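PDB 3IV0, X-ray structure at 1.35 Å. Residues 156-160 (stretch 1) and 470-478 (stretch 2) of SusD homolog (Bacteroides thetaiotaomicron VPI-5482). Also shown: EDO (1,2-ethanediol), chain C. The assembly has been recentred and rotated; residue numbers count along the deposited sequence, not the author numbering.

Stretch 1, residues 156-160: PLPRT
Stretch 2 470-478: NNTQIGLNL

The most unusual feature of this contact is what is missing: the two segments run alongside each other, and touching residues are at least 314 apart in one chain, yet no direct backbone-to-backbone hydrogen bond joins them; a single water does that work. It accepts from Arg-159 N (3.0 Å to the water O) and Gly-475 N (3.0 Å to the water O) and donates to Gln-473 O (2.8 Å from the water O).

The register sets Pro-156 CA 4.8 Å from Asn-471 CA and Pro-158 CA 4.7 Å from Gln-473 CA, with both chains advancing in the same sense. Stretch 1 is extended (Leu-157 phi/psi -123/145, Pro-158 -75/168, Arg-159 -65/131). Stretch 2 makes a type I turn from Asn-471 (-161/110) to Ile-474 (-89/125), with Thr-472 at -75/-6 and Gln-473 at -98/6, then extends again through Gly-475 (-96/152), Leu-476 (-80/176) and Asn-477 (-86/104).

Asn-471 (chi1 t, chi2 -19°) points toward stretch 1, and its amide suits the place by offering both donor and acceptor. Asn-471 ND2 donates to Leu-157 O at 2.7 Å and to O2 of the ethanediol at 3.0 Å, while Asn-471 OD1 accepts from Gln-473 N at 2.9 Å, bracing the turn.

Arg-159 (chi1 m, chi2 t, chi3 p, chi4 -167°) leaves its backbone sideways, yet its long chain carries the guanidinium to stretch 2. Arg-159 NH1 donates to Gly-475 O at 2.9 Å, Arg-159 NH2 to Asn-477 OD1 at 2.8 Å, and Arg-159 NH1 makes a weak bond to Asn-477 OD1 at 3.1 Å. These acceptors lie at the guanidinium edge, near its plane, where its N-H groups point. Asn-477 also leaves sideways (chi1 -84°, m; chi2 -28°), and its amide oxygen suits the place by accepting from both nitrogens.

Ile-474 (chi1 m, chi2 m) supplies apolar packing: Ile-474 CD1 lies 3.8 Å from Arg-159 CG. It also makes a van der Waals contact, Ile-474 CD1 to Leu-157 O at 3.6 Å. Gln-473 CB approaches Leu-157 C at 3.7 Å.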

ATOM      1  N   PRO A 156      28.453  -0.727  -7.398  1.00 30.73           N
ATOM      2  CA  PRO A 156      27.548  -0.741  -8.551  1.00 31.89           C
ATOM      3  C   PRO A 156      27.035  -2.153  -8.887  1.00 30.48           C
ATOM      4  O   PRO A 156      27.823  -3.023  -9.247  1.00 32.64           O
ATOM      5  CB  PRO A 156      28.443  -0.224  -9.692  1.00 33.66           C
ATOM      6  N   LEU A 157      25.729  -2.372  -8.761  1.00 26.92           N
ATOM      7  CA  LEU A 157      25.109  -3.666  -9.043  1.00 23.74           C
ATOM      8  C   LEU A 157      24.027  -3.488 -10.092  1.00 18.75           C
ATOM      9  O   LEU A 157      23.326  -2.487 -10.080  1.00 18.53           O
ATOM     10  CB  LEU A 157      24.425  -4.199  -7.789  1.00 24.02           C
ATOM     11  N   PRO A 158      23.843  -4.475 -10.979  1.00 16.54           N
ATOM     12  CA  PRO A 158      22.780  -4.318 -11.956  1.00 15.50           C
ATOM     13  C   PRO A 158      21.390  -4.528 -11.341  1.00 14.15           C
ATOM     14  O   PRO A 158      21.262  -5.001 -10.227  1.00 16.15           O
ATOM     15  CB  PRO A 158      23.082  -5.412 -12.975  1.00 15.71           C
ATOM     16  CG  PRO A 158      23.723  -6.472 -12.123  1.00 19.35           C
ATOM     17  CD  PRO A 158      24.525  -5.770 -11.093  1.00 17.92           C
ATOM     18  N   ARG A 159      20.370  -4.174 -12.083  1.00 13.60           N
ATOM     19  CA  ARG A 159      19.001  -4.483 -11.656  1.00 13.04           C
ATOM     20  C   ARG A 159      18.852  -5.984 -11.659  1.00 13.76           C
ATOM     21  O   ARG A 159      19.247  -6.650 -12.623  1.00 16.34           O
ATOM     22  CB  ARG A 159      18.005  -3.817 -12.597  1.00 12.86           C
ATOM     23  CG  ARG A 159      18.041  -2.310 -12.543  1.00 12.34           C
ATOM     24  CD  ARG A 159      17.233  -1.665 -13.617  1.00 13.05           C
ATOM     25  NE  ARG A 159      15.800  -1.892 -13.401  1.00 12.36           N
ATOM     26  CZ  ARG A 159      14.853  -1.658 -14.282  1.00 12.39           C
ATOM     27  NH1 ARG A 159      15.118  -1.172 -15.486  1.00 13.43           N
ATOM     28  NH2 ARG A 159      13.612  -1.939 -13.956  1.00 12.47           N
ATOM     29  N   THR A 160      18.325  -6.520 -10.573  1.00 12.20           N
ATOM     30  CA  THR A 160      18.020  -7.948 -10.448  1.00 11.96           C
ATOM     31  C   THR A 160      16.578  -8.243 -10.851  1.00 11.33           C
ATOM     32  O   THR A 160      15.664  -7.461 -10.579  1.00 10.90           O
ATOM     33  CB  THR A 160      18.219  -8.394  -9.017  1.00 13.63           C
ATOM     34  OG1 THR A 160      19.617  -8.268  -8.694  1.00 21.39           O
ATOM     35  CG2 THR A 160      17.844  -9.810  -8.818  1.00 16.24           C
ATOM     36  N   ASN A 470      24.245   7.238  -9.436  1.00 29.81           N
ATOM     37  CA  ASN A 470      24.512   6.453  -8.235  1.00 31.10           C
ATOM     38  C   ASN A 470      24.998   5.030  -8.497  1.00 31.25           C
ATOM     39  O   ASN A 470      25.571   4.407  -7.601  1.00 33.94           O
ATOM     40  CB  ASN A 470      23.266   6.407  -7.343  1.00 32.54           C
ATOM     41  N   ASN A 471      24.779   4.523  -9.709  1.00 30.17           N
ATOM     42  CA  ASN A 471      25.079   3.127 -10.060  1.00 27.69           C
ATOM     43  C   ASN A 471      25.188   2.937 -11.571  1.00 27.67           C
ATOM     44  O   ASN A 471      24.187   2.994 -12.277  1.00 28.82           O
ATOM     45  CB  ASN A 471      23.951   2.271  -9.504  1.00 26.32           C
ATOM     46  CG  ASN A 471      24.144   0.791  -9.744  1.00 25.57           C
ATOM     47  OD1 ASN A 471      24.923   0.368 -10.604  1.00 25.96           O
ATOM     48  ND2 ASN A 471      23.407  -0.013  -8.979  1.00 22.55           N
ATOM     49  N   THR A 472      26.394   2.684 -12.072  1.00 28.79           N
ATOM     50  CA  THR A 472      26.637   2.617 -13.532  1.00 29.89           C
ATOM     51  C   THR A 472      26.118   1.344 -14.231  1.00 31.67           C
ATOM     52  O   THR A 472      26.149   1.234 -15.460  1.00 33.84           O
ATOM     53  CB  THR A 472      28.154   2.739 -13.847  1.00 34.13           C
ATOM     54  N   GLN A 473      25.623   0.389 -13.456  1.00 28.57           N
ATOM     55  CA  GLN A 473      25.200  -0.892 -14.026  1.00 27.66           C
ATOM     56  C   GLN A 473      23.677  -0.941 -14.259  1.00 23.90           C
ATOM     57  O   GLN A 473      23.135  -1.972 -14.669  1.00 26.07           O
ATOM     58  CB  GLN A 473      25.644  -2.024 -13.102  1.00 25.60           C
ATOM     59  N   ILE A 474      23.013   0.195 -14.035  1.00 23.42           N
ATOM     60  CA  ILE A 474      21.531   0.310 -14.084  1.00 21.38           C
ATOM     61  C   ILE A 474      21.051   0.635 -15.503  1.00 19.75           C
ATOM     62  O   ILE A 474      21.485   1.633 -16.084  1.00 22.88           O
ATOM     63  CB  ILE A 474      21.055   1.427 -13.091  1.00 19.96           C
ATOM     64  CG1 ILE A 474      21.436   1.063 -11.655  1.00 25.20           C
ATOM     65  CG2 ILE A 474      19.546   1.673 -13.181  1.00 21.54           C
ATOM     66  CD1 ILE A 474      20.821  -0.199 -11.168  1.00 28.03           C
ATOM     67  N   GLY A 475      20.154  -0.181 -16.064  1.00 17.32           N
ATOM     68  CA  GLY A 475      19.465   0.174 -17.280  1.00 17.42           C
ATOM     69  C   GLY A 475      18.100   0.776 -16.965  1.00 17.24           C
ATOM     70  O   GLY A 475      17.501   0.489 -15.912  1.00 16.43           O
ATOM     71  N   LEU A 476      17.600   1.637 -17.840  1.00 18.18           N
ATOM     72  CA  LEU A 476      16.351   2.307 -17.543  1.00 17.29           C
ATOM     73  C   LEU A 476      15.121   1.439 -17.832  1.00 16.11           C
ATOM     74  O   LEU A 476      15.232   0.311 -18.318  1.00 16.46           O
ATOM     75  CB  LEU A 476      16.269   3.628 -18.301  1.00 21.80           C
ATOM     76  CG  LEU A 476      17.332   4.658 -17.882  1.00 22.98           C
ATOM     77  CD1 LEU A 476      17.175   5.889 -18.725  1.00 29.30           C
ATOM     78  CD2 LEU A 476      17.273   5.014 -16.404  1.00 27.23           C
ATOM     79  N   ASN A 477      13.947   1.973 -17.507  1.00 13.48           N
ATOM     80  CA  ASN A 477      12.701   1.334 -17.893  1.00 12.83           C
ATOM     81  C   ASN A 477      12.368   1.820 -19.303  1.00 13.95           C
ATOM     82  O   ASN A 477      11.963   2.955 -19.525  1.00 14.39           O
ATOM     83  CB  ASN A 477      11.595   1.573 -16.861  1.00 12.50           C
ATOM     84  CG  ASN A 477      11.665   0.584 -15.711  1.00 12.55           C
ATOM     85  OD1 ASN A 477      12.141  -0.536 -15.891  1.00 12.17           O
ATOM     86  ND2 ASN A 477      11.186   0.990 -14.525  1.00 10.64           N
ATOM     87  N   LEU A 478      12.607   0.937 -20.264  1.00 14.84           N
ATOM     88  CA  LEU A 478      12.747   1.335 -21.656  1.00 17.60           C
ATOM     89  C   LEU A 478      11.465   1.738 -22.332  1.00 15.81           C
ATOM     90  O   LEU A 478      11.485   2.458 -23.351  1.00 18.30           O
ATOM     91  CB  LEU A 478      13.431   0.232 -22.443  1.00 18.96           C
ATOM     92  CG  LEU A 478      14.840  -0.085 -21.931  1.00 23.18           C
ATOM     93  CD1 LEU A 478      15.469  -1.187 -22.747  1.00 30.63           C
ATOM     94  CD2 LEU A 478      15.697   1.182 -21.974  1.00 25.75           C
TER
HETATM   95  C1  EDO C   2      21.011   1.017  -4.817  1.00 29.53           C
HETATM   96  O1  EDO C   2      21.510   2.156  -4.120  1.00 34.56           O
HETATM   97  C2  EDO C   2      20.580   1.448  -6.195  1.00 31.07           C
HETATM   98  O2  EDO C   2      21.736   1.464  -7.046  1.00 26.55           O
HETATM   99  O   HOH W   1      20.491  -2.940 -14.833  1.00 20.95           O